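Putative DNA-binding protein (Ralstonia eutropha, PDB 2OBP) probably binds DNA, and has a small winged-helix type fold of three helices, a two-stranded hairpin and a C-terminal helix. Local coordinates at residues Ile14-Arg26 / Ala46-Leu60. Sequence-based numbering, arbitrary orientation.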
ATOM      1  N   ILE A  14       0.702 -17.594  -4.424  1.00 33.16           N
ATOM      2  CA  ILE A  14       0.920 -16.276  -3.851  1.00 32.47           C
ATOM      3  C   ILE A  14      -0.417 -15.607  -3.522  1.00 30.48           C
ATOM      4  O   ILE A  14      -1.381 -15.755  -4.280  1.00 30.95           O
ATOM      5  CB  ILE A  14       1.772 -15.414  -4.824  1.00 34.29           C
ATOM      6  CG1 ILE A  14       2.372 -14.208  -4.105  1.00 32.55           C
ATOM      7  CG2 ILE A  14       0.946 -14.964  -5.999  1.00 35.12           C
ATOM      8  CD1 ILE A  14       3.569 -13.598  -4.828  1.00 35.98           C
ATOM      9  N   ASP A  15      -0.490 -14.913  -2.379  1.00 26.21           N
ATOM     10  CA  ASP A  15      -1.700 -14.157  -2.005  1.00 25.53           C
ATOM     11  C   ASP A  15      -1.852 -12.981  -2.972  1.00 23.88           C
ATOM     12  O   ASP A  15      -1.046 -12.025  -2.936  1.00 25.73           O
ATOM     13  CB  ASP A  15      -1.619 -13.645  -0.557  1.00 26.33           C
ATOM     14  CG  ASP A  15      -2.915 -12.908  -0.094  1.00 26.31           C
ATOM     15  OD1 ASP A  15      -3.736 -12.514  -0.929  1.00 29.92           O
ATOM     16  OD2 ASP A  15      -3.122 -12.732   1.130  1.00 27.22           O
ATOM     17  N   PRO A  16      -2.887 -13.024  -3.829  1.00 25.55           N
ATOM     18  CA  PRO A  16      -3.029 -12.000  -4.858  1.00 27.12           C
ATOM     19  C   PRO A  16      -3.357 -10.622  -4.260  1.00 26.51           C
ATOM     20  O   PRO A  16      -3.072  -9.591  -4.871  1.00 25.00           O
ATOM     21  CB  PRO A  16      -4.151 -12.538  -5.734  1.00 29.69           C
ATOM     22  CG  PRO A  16      -4.961 -13.412  -4.809  1.00 29.05           C
ATOM     23  CD  PRO A  16      -3.964 -14.040  -3.908  1.00 26.18           C
ATOM     24  N   ALA A  17      -3.986 -10.608  -3.088  1.00 24.72           N
ATOM     25  CA  ALA A  17      -4.301  -9.346  -2.441  1.00 24.79           C
ATOM     26  C   ALA A  17      -3.060  -8.602  -1.970  1.00 25.98           C
ATOM     27  O   ALA A  17      -2.997  -7.353  -2.061  1.00 26.33           O
ATOM     28  CB  ALA A  17      -5.305  -9.542  -1.275  1.00 22.35           C
ATOM     29  N   ILE A  18      -2.060  -9.321  -1.473  1.00 23.14           N
ATOM     30  CA  ILE A  18      -0.829  -8.657  -1.066  1.00 23.08           C
ATOM     31  C   ILE A  18      -0.085  -8.106  -2.319  1.00 24.31           C
ATOM     32  O   ILE A  18       0.411  -6.980  -2.338  1.00 26.18           O
ATOM     33  CB  ILE A  18       0.082  -9.553  -0.200  1.00 24.24           C
ATOM     34  CG1 ILE A  18      -0.607  -9.934   1.135  1.00 23.17           C
ATOM     35  CG2 ILE A  18       1.392  -8.796   0.050  1.00 25.11           C
ATOM     36  CD1 ILE A  18       0.054 -11.034   1.953  1.00 21.40           C
ATOM     37  N   VAL A  19      -0.005  -8.927  -3.357  1.00 24.71           N
ATOM     38  CA  VAL A  19       0.594  -8.503  -4.613  1.00 25.21           C
ATOM     39  C   VAL A  19      -0.104  -7.266  -5.174  1.00 26.37           C
ATOM     40  O   VAL A  19       0.558  -6.327  -5.579  1.00 27.28           O
ATOM     41  CB  VAL A  19       0.578  -9.649  -5.671  1.00 27.88           C
ATOM     42  CG1 VAL A  19       1.047  -9.107  -7.031  1.00 32.08           C
ATOM     43  CG2 VAL A  19       1.425 -10.825  -5.186  1.00 26.92           C
ATOM     44  N   GLU A  20      -1.431  -7.255  -5.181  1.00 25.00           N
ATOM     45  CA  GLU A  20      -2.167  -6.162  -5.790  1.00 25.64           C
ATOM     46  C   GLU A  20      -1.952  -4.839  -5.043  1.00 26.93           C
ATOM     47  O   GLU A  20      -1.768  -3.779  -5.663  1.00 27.92           O
ATOM     48  CB  GLU A  20      -3.647  -6.472  -5.900  1.00 28.72           C
ATOM     49  CG  GLU A  20      -4.370  -5.550  -6.880  1.00 33.78           C
ATOM     50  CD  GLU A  20      -3.917  -5.709  -8.330  1.00 41.90           C
ATOM     51  OE1 GLU A  20      -3.302  -6.746  -8.674  1.00 43.24           O
ATOM     52  OE2 GLU A  20      -4.167  -4.779  -9.122  1.00 53.59           O
ATOM     53  N   VAL A  21      -1.958  -4.901  -3.717  1.00 25.90           N
ATOM     54  CA  VAL A  21      -1.680  -3.733  -2.927  1.00 25.25           C
ATOM     55  C   VAL A  21      -0.252  -3.233  -3.171  1.00 23.66           C
ATOM     56  O   VAL A  21      -0.037  -2.017  -3.248  1.00 25.01           O
ATOM     57  CB  VAL A  21      -1.966  -3.981  -1.420  1.00 25.83           C
ATOM     58  CG1 VAL A  21      -1.503  -2.787  -0.552  1.00 23.66           C
ATOM     59  CG2 VAL A  21      -3.464  -4.239  -1.239  1.00 24.06           C
ATOM     60  N   LEU A  22       0.752  -4.128  -3.233  1.00 24.73           N
ATOM     61  CA  LEU A  22       2.109  -3.696  -3.565  1.00 25.37           C
ATOM     62  C   LEU A  22       2.191  -2.996  -4.921  1.00 25.71           C
ATOM     63  O   LEU A  22       2.841  -1.962  -5.047  1.00 25.61           O
ATOM     64  CB  LEU A  22       3.075  -4.903  -3.562  1.00 24.50           C
ATOM     65  CG  LEU A  22       3.491  -5.394  -2.170  1.00 27.41           C
ATOM     66  CD1 LEU A  22       4.273  -6.730  -2.355  1.00 24.53           C
ATOM     67  CD2 LEU A  22       4.384  -4.409  -1.495  1.00 24.56           C
ATOM     68  N   LEU A  23       1.504  -3.549  -5.913  1.00 28.32           N
ATOM     69  CA  LEU A  23       1.444  -2.919  -7.242  1.00 26.59           C
ATOM     70  C   LEU A  23       0.793  -1.547  -7.227  1.00 25.90           C
ATOM     71  O   LEU A  23       1.293  -0.616  -7.863  1.00 28.68           O
ATOM     72  CB  LEU A  23       0.718  -3.836  -8.214  1.00 28.32           C
ATOM     73  CG  LEU A  23       1.513  -5.010  -8.734  1.00 32.68           C
ATOM     74  CD1 LEU A  23       0.535  -5.913  -9.460  1.00 30.40           C
ATOM     75  CD2 LEU A  23       2.599  -4.489  -9.681  1.00 32.68           C
ATOM     76  N   VAL A  24      -0.325  -1.413  -6.511  1.00 24.89           N
ATOM     77  CA  VAL A  24      -1.013  -0.128  -6.437  1.00 26.28           C
ATOM     78  C   VAL A  24      -0.140   0.914  -5.714  1.00 27.10           C
ATOM     79  O   VAL A  24      -0.027   2.056  -6.163  1.00 28.76           O
ATOM     80  CB  VAL A  24      -2.382  -0.279  -5.751  1.00 23.53           C
ATOM     81  CG1 VAL A  24      -2.972   1.047  -5.376  1.00 29.84           C
ATOM     82  CG2 VAL A  24      -3.321  -1.061  -6.655  1.00 30.71           C
ATOM     83  N   LEU A  25       0.488   0.520  -4.603  1.00 26.17           N
ATOM     84  CA  LEU A  25       1.331   1.442  -3.844  1.00 26.18           C
ATOM     85  C   LEU A  25       2.581   1.850  -4.641  1.00 25.47           C
ATOM     86  O   LEU A  25       3.023   2.989  -4.569  1.00 25.82           O
ATOM     87  CB  LEU A  25       1.722   0.871  -2.468  1.00 25.09           C
ATOM     88  CG  LEU A  25       0.537   0.745  -1.477  1.00 28.34           C
ATOM     89  CD1 LEU A  25       1.026   0.117  -0.173  1.00 30.31           C
ATOM     90  CD2 LEU A  25      -0.201   2.080  -1.266  1.00 32.06           C
ATOM     91  N   ARG A  26       3.140   0.938  -5.415  1.00 26.89           N
ATOM     92  CA  ARG A  26       4.234   1.305  -6.275  1.00 26.36           C
ATOM     93  C   ARG A  26       3.832   2.382  -7.300  1.00 28.13           C
ATOM     94  O   ARG A  26       4.563   3.354  -7.490  1.00 27.49           O
ATOM     95  CB  ARG A  26       4.789   0.066  -6.977  1.00 26.86           C
ATOM     96  CG  ARG A  26       5.671   0.397  -8.197  1.00 32.69           C
ATOM     97  CD  ARG A  26       6.402  -0.808  -8.650  1.00 35.56           C
ATOM     98  NE  ARG A  26       7.102  -0.668  -9.939  1.00 38.63           N
ATOM     99  CZ  ARG A  26       8.084   0.207 -10.195  1.00 47.52           C
ATOM    100  NH1 ARG A  26       8.535   1.072  -9.279  1.00 40.73           N
ATOM    101  NH2 ARG A  26       8.648   0.208 -11.395  1.00 50.86           N
ATOM    102  N   ALA A  46      -7.025  -1.278  -6.088  1.00 25.56           N
ATOM    103  CA  ALA A  46      -6.663  -2.694  -5.856  1.00 25.56           C
ATOM    104  C   ALA A  46      -7.846  -3.643  -6.017  1.00 28.08           C
ATOM    105  O   ALA A  46      -7.687  -4.863  -6.037  1.00 30.69           O
ATOM    106  CB  ALA A  46      -6.031  -2.859  -4.444  1.00 25.78           C
ATOM    107  N   GLN A  47      -9.043  -3.077  -6.110  1.00 25.50           N
ATOM    108  CA  GLN A  47     -10.287  -3.838  -6.180  1.00 26.76           C
ATOM    109  C   GLN A  47     -10.507  -4.746  -4.976  1.00 25.05           C
ATOM    110  O   GLN A  47     -10.893  -5.896  -5.115  1.00 27.86           O
ATOM    111  CB  GLN A  47     -10.363  -4.610  -7.491  1.00 27.11           C
ATOM    112  CG  GLN A  47     -10.365  -3.689  -8.712  1.00 30.83           C
ATOM    113  CD  GLN A  47     -10.491  -4.440 -10.015  1.00 33.26           C
ATOM    114  OE1 GLN A  47      -9.487  -4.819 -10.610  1.00 46.90           O
ATOM    115  NE2 GLN A  47     -11.712  -4.672 -10.454  1.00 39.20           N
ATOM    116  N   LEU A  48     -10.260  -4.213  -3.793  1.00 25.74           N
ATOM    117  CA  LEU A  48     -10.351  -4.950  -2.540  1.00 25.63           C
ATOM    118  C   LEU A  48     -11.356  -4.246  -1.653  1.00 26.27           C
ATOM    119  O   LEU A  48     -11.398  -3.026  -1.622  1.00 27.02           O
ATOM    120  CB  LEU A  48      -8.995  -4.972  -1.823  1.00 27.54           C
ATOM    121  CG  LEU A  48      -7.892  -5.772  -2.497  1.00 27.06           C
ATOM    122  CD1 LEU A  48      -6.581  -5.666  -1.688  1.00 30.46           C
ATOM    123  CD2 LEU A  48      -8.271  -7.251  -2.669  1.00 24.31           C
ATOM    124  N   PRO A  49     -12.163  -5.015  -0.911  1.00 26.78           N
ATOM    125  CA  PRO A  49     -12.929  -4.423   0.178  1.00 25.31           C
ATOM    126  C   PRO A  49     -11.999  -3.782   1.215  1.00 26.00           C
ATOM    127  O   PRO A  49     -10.854  -4.255   1.391  1.00 25.19           O
ATOM    128  CB  PRO A  49     -13.633  -5.613   0.818  1.00 31.64           C
ATOM    129  CG  PRO A  49     -13.488  -6.747  -0.131  1.00 28.58           C
ATOM    130  CD  PRO A  49     -12.317  -6.479  -0.993  1.00 23.72           C
HETATM  131  N   MSE A  50     -12.473  -2.740   1.892  1.00 25.49           N
HETATM  132  CA  MSE A  50     -11.669  -2.066   2.897  0.50 25.95           C
HETATM  133  C   MSE A  50     -11.129  -3.017   3.986  1.00 25.58           C
HETATM  134  O   MSE A  50     -10.000  -2.849   4.472  1.00 24.77           O
HETATM  135  CB  MSE A  50     -12.501  -0.942   3.502  0.50 27.46           C
HETATM  136  CG  MSE A  50     -11.807  -0.157   4.554  0.50 20.84           C
HETATM  137 SE   MSE A  50     -10.085   0.593   4.069  0.38 28.05          SE
HETATM  138  CE  MSE A  50     -10.450   1.532   2.533  0.50  6.74           C
ATOM    139  N   SER A  51     -11.932  -4.005   4.398  1.00 26.37           N
ATOM    140  CA  SER A  51     -11.456  -4.920   5.450  1.00 25.55           C
ATOM    141  C   SER A  51     -10.220  -5.700   4.987  1.00 25.35           C
ATOM    142  O   SER A  51      -9.280  -5.923   5.765  1.00 22.96           O
ATOM    143  CB  SER A  51     -12.568  -5.890   5.881  1.00 28.93           C
ATOM    144  OG  SER A  51     -13.032  -6.602   4.763  1.00 28.22           O
ATOM    145  N   VAL A  52     -10.216  -6.132   3.737  1.00 24.74           N
ATOM    146  CA  VAL A  52      -9.072  -6.862   3.186  1.00 23.65           C
ATOM    147  C   VAL A  52      -7.853  -5.945   3.040  1.00 24.93           C
ATOM    148  O   VAL A  52      -6.717  -6.300   3.400  1.00 23.02           O
ATOM    149  CB  VAL A  52      -9.434  -7.542   1.834  1.00 22.76           C
ATOM    150  CG1 VAL A  52      -8.220  -8.313   1.316  1.00 23.83           C
ATOM    151  CG2 VAL A  52     -10.647  -8.443   2.035  1.00 24.84           C
ATOM    152  N   LEU A  53      -8.090  -4.726   2.581  1.00 24.04           N
ATOM    153  CA  LEU A  53      -6.987  -3.767   2.447  1.00 22.20           C
ATOM    154  C   LEU A  53      -6.327  -3.554   3.803  1.00 22.22           C
ATOM    155  O   LEU A  53      -5.081  -3.534   3.896  1.00 22.77           O
ATOM    156  CB  LEU A  53      -7.433  -2.441   1.830  1.00 23.20           C
ATOM    157  CG  LEU A  53      -6.305  -1.367   1.785  1.00 21.78           C
ATOM    158  CD1 LEU A  53      -5.121  -1.768   0.860  1.00 24.17           C
ATOM    159  CD2 LEU A  53      -6.861   0.036   1.419  1.00 22.61           C
ATOM    160  N   ARG A  54      -7.130  -3.335   4.839  1.00 22.17           N
ATOM    161  CA  ARG A  54      -6.575  -3.096   6.184  1.00 24.04           C
ATOM    162  C   ARG A  54      -5.722  -4.255   6.691  1.00 22.74           C
ATOM    163  O   ARG A  54      -4.679  -4.041   7.302  1.00 25.77           O
ATOM    164  CB  ARG A  54      -7.666  -2.735   7.181  1.00 24.51           C
ATOM    165  CG  ARG A  54      -8.257  -1.322   6.939  1.00 30.14           C
ATOM    166  CD  ARG A  54      -9.131  -0.897   8.056  1.00 33.30           C
ATOM    167  NE  ARG A  54      -9.874   0.348   7.778  1.00 39.80           N
ATOM    168  CZ  ARG A  54      -9.443   1.582   8.060  1.00 41.87           C
ATOM    169  NH1 ARG A  54      -8.246   1.797   8.604  1.00 36.45           N
ATOM    170  NH2 ARG A  54     -10.224   2.624   7.788  1.00 43.71           N
ATOM    171  N   ARG A  55      -6.153  -5.484   6.386  1.00 23.51           N
ATOM    172  CA  ARG A  55      -5.417  -6.670   6.768  1.00 21.81           C
ATOM    173  C   ARG A  55      -4.053  -6.693   6.074  1.00 22.68           C
ATOM    174  O   ARG A  55      -3.014  -6.904   6.697  1.00 22.97           O
ATOM    175  CB  ARG A  55      -6.266  -7.918   6.401  1.00 23.64           C
ATOM    176  CG  ARG A  55      -5.691  -9.279   6.809  1.00 24.09           C
ATOM    177  CD  ARG A  55      -4.733  -9.839   5.799  1.00 20.48           C
ATOM    178  NE  ARG A  55      -5.380 -10.287   4.553  1.00 25.99           N
ATOM    179  CZ  ARG A  55      -4.756 -10.804   3.493  1.00 31.12           C
ATOM    180  NH1 ARG A  55      -3.452 -10.944   3.456  1.00 27.36           N
ATOM    181  NH2 ARG A  55      -5.475 -11.214   2.450  1.00 28.80           N
ATOM    182  N   VAL A  56      -4.091  -6.490   4.765  1.00 21.24           N
ATOM    183  CA  VAL A  56      -2.875  -6.470   3.956  1.00 20.10           C
ATOM    184  C   VAL A  56      -1.913  -5.352   4.419  1.00 19.22           C
ATOM    185  O   VAL A  56      -0.700  -5.569   4.588  1.00 21.21           O
ATOM    186  CB  VAL A  56      -3.206  -6.321   2.458  1.00 22.51           C
ATOM    187  CG1 VAL A  56      -1.968  -5.952   1.657  1.00 20.36           C
ATOM    188  CG2 VAL A  56      -3.899  -7.605   1.888  1.00 20.28           C
ATOM    189  N   LEU A  57      -2.451  -4.163   4.676  1.00 19.76           N
ATOM    190  CA  LEU A  57      -1.581  -3.067   5.129  1.00 20.46           C
ATOM    191  C   LEU A  57      -0.999  -3.340   6.481  1.00 21.37           C
ATOM    192  O   LEU A  57       0.112  -2.920   6.754  1.00 20.69           O
ATOM    193  CB  LEU A  57      -2.314  -1.726   5.134  1.00 21.69           C
ATOM    194  CG  LEU A  57      -2.692  -1.155   3.747  1.00 21.92           C
ATOM    195  CD1 LEU A  57      -3.589   0.106   3.891  1.00 24.57           C
ATOM    196  CD2 LEU A  57      -1.434  -0.832   2.926  1.00 21.74           C
ATOM    197  N   THR A  58      -1.769  -3.926   7.396  1.00 21.78           N
ATOM    198  CA  THR A  58      -1.206  -4.281   8.681  1.00 21.24           C
ATOM    199  C   THR A  58      -0.006  -5.204   8.491  1.00 20.78           C
ATOM    200  O   THR A  58       1.024  -5.074   9.145  1.00 22.03           O
ATOM    201  CB  THR A  58      -2.243  -4.916   9.624  1.00 21.57           C
ATOM    202  OG1 THR A  58      -3.225  -3.897   9.960  1.00 22.57           O
ATOM    203  CG2 THR A  58      -1.571  -5.458  10.887  1.00 22.25           C
ATOM    204  N   GLN A  59      -0.145  -6.171   7.592  1.00 20.46           N
ATOM    205  CA  GLN A  59       0.939  -7.109   7.324  1.00 19.66           C
ATOM    206  C   GLN A  59       2.127  -6.439   6.645  1.00 22.42           C
ATOM    207  O   GLN A  59       3.275  -6.746   6.967  1.00 20.61           O
ATOM    208  CB  GLN A  59       0.417  -8.266   6.460  1.00 18.03           C
ATOM    209  CG  GLN A  59      -0.556  -9.185   7.222  1.00 20.94           C
ATOM    210  CD  GLN A  59      -1.250 -10.222   6.348  1.00 19.79           C
ATOM    211  OE1 GLN A  59      -1.364 -10.028   5.131  1.00 24.57           O
ATOM    212  NE2 GLN A  59      -1.688 -11.343   6.963  1.00 20.11           N
ATOM    213  N   LEU A  60       1.870  -5.561   5.676  1.00 23.78           N
ATOM    214  CA  LEU A  60       2.981  -4.826   5.037  1.00 23.00           C
ATOM    215  C   LEU A  60       3.675  -3.846   5.977  1.00 23.95           C
ATOM    216  O   LEU A  60       4.903  -3.627   5.853  1.00 23.61           O
ATOM    217  CB  LEU A  60       2.515  -4.100   3.757  1.00 21.18           C
ATOM    218  CG  LEU A  60       2.063  -5.043   2.633  1.00 23.40           C
ATOM    219  CD1 LEU A  60       1.495  -4.207   1.468  1.00 24.04           C
ATOM    220  CD2 LEU A  60       3.237  -5.971   2.202  1.00 22.54           C
TER
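Val21 of helix 16-26 pushes its forked side chain into a hollow of helix 50-60; these segments, parts of the first and third helices of a winged helix-turn-helix fold, run at 79° to each other. The hollow is lined by Val56, Leu53 and Leu57, with Ala46, just before the turn between the second and third helices, closing it. A valine suits this place because its two methyls diverge from a short stem: CG1, anti to the backbone N (chi1 173°), reaches Leu60 CD1 at 3.9 Å, while CG2 meets both Leu53 CD1 and Leu48 CD1. The last pair is tight, CG2 of Val21 lying 3.5 Å from CD1 of Leu48.

Ile18, one turn earlier, is a second knob, received by Arg55, Val56, Gln59 and Leu60. Its branching suits this mixed hollow: CG2 meets apolar Leu60 CD2 at 4.0 Å, while the longer CG1-CD1 arm crosses Arg55 and Gln59 at about a right angle. Small alanines fit the narrower places beside the knobs: Ala17 turns its methyl into a notch formed by Leu48, Val52 and Val56, and Ala46 fits its own against Glu20 CG and Val24 CG2. Beyond the pair, Leu25 and Leu53 both continue the core onto Ile42 of helix 39-46.

Asp15 is the N-cap of helix 16-26, accepting from Ala17 N through OD1, leaving OD2 for Arg55. Bends at chi2 and chi3 fold the arginine back until Val56 CG2 sits 3.6 Å from its guanidinium plane, over the centre of one face. Arg55 NH1 donates to Gln59 OE1 (2.8 Å), helping fix the group's rotation. In an end-on salt bridge, Arg55 NH1 and NH2 converge on the single oxygen OD2 of Asp15, NH1 at 3.0 Å.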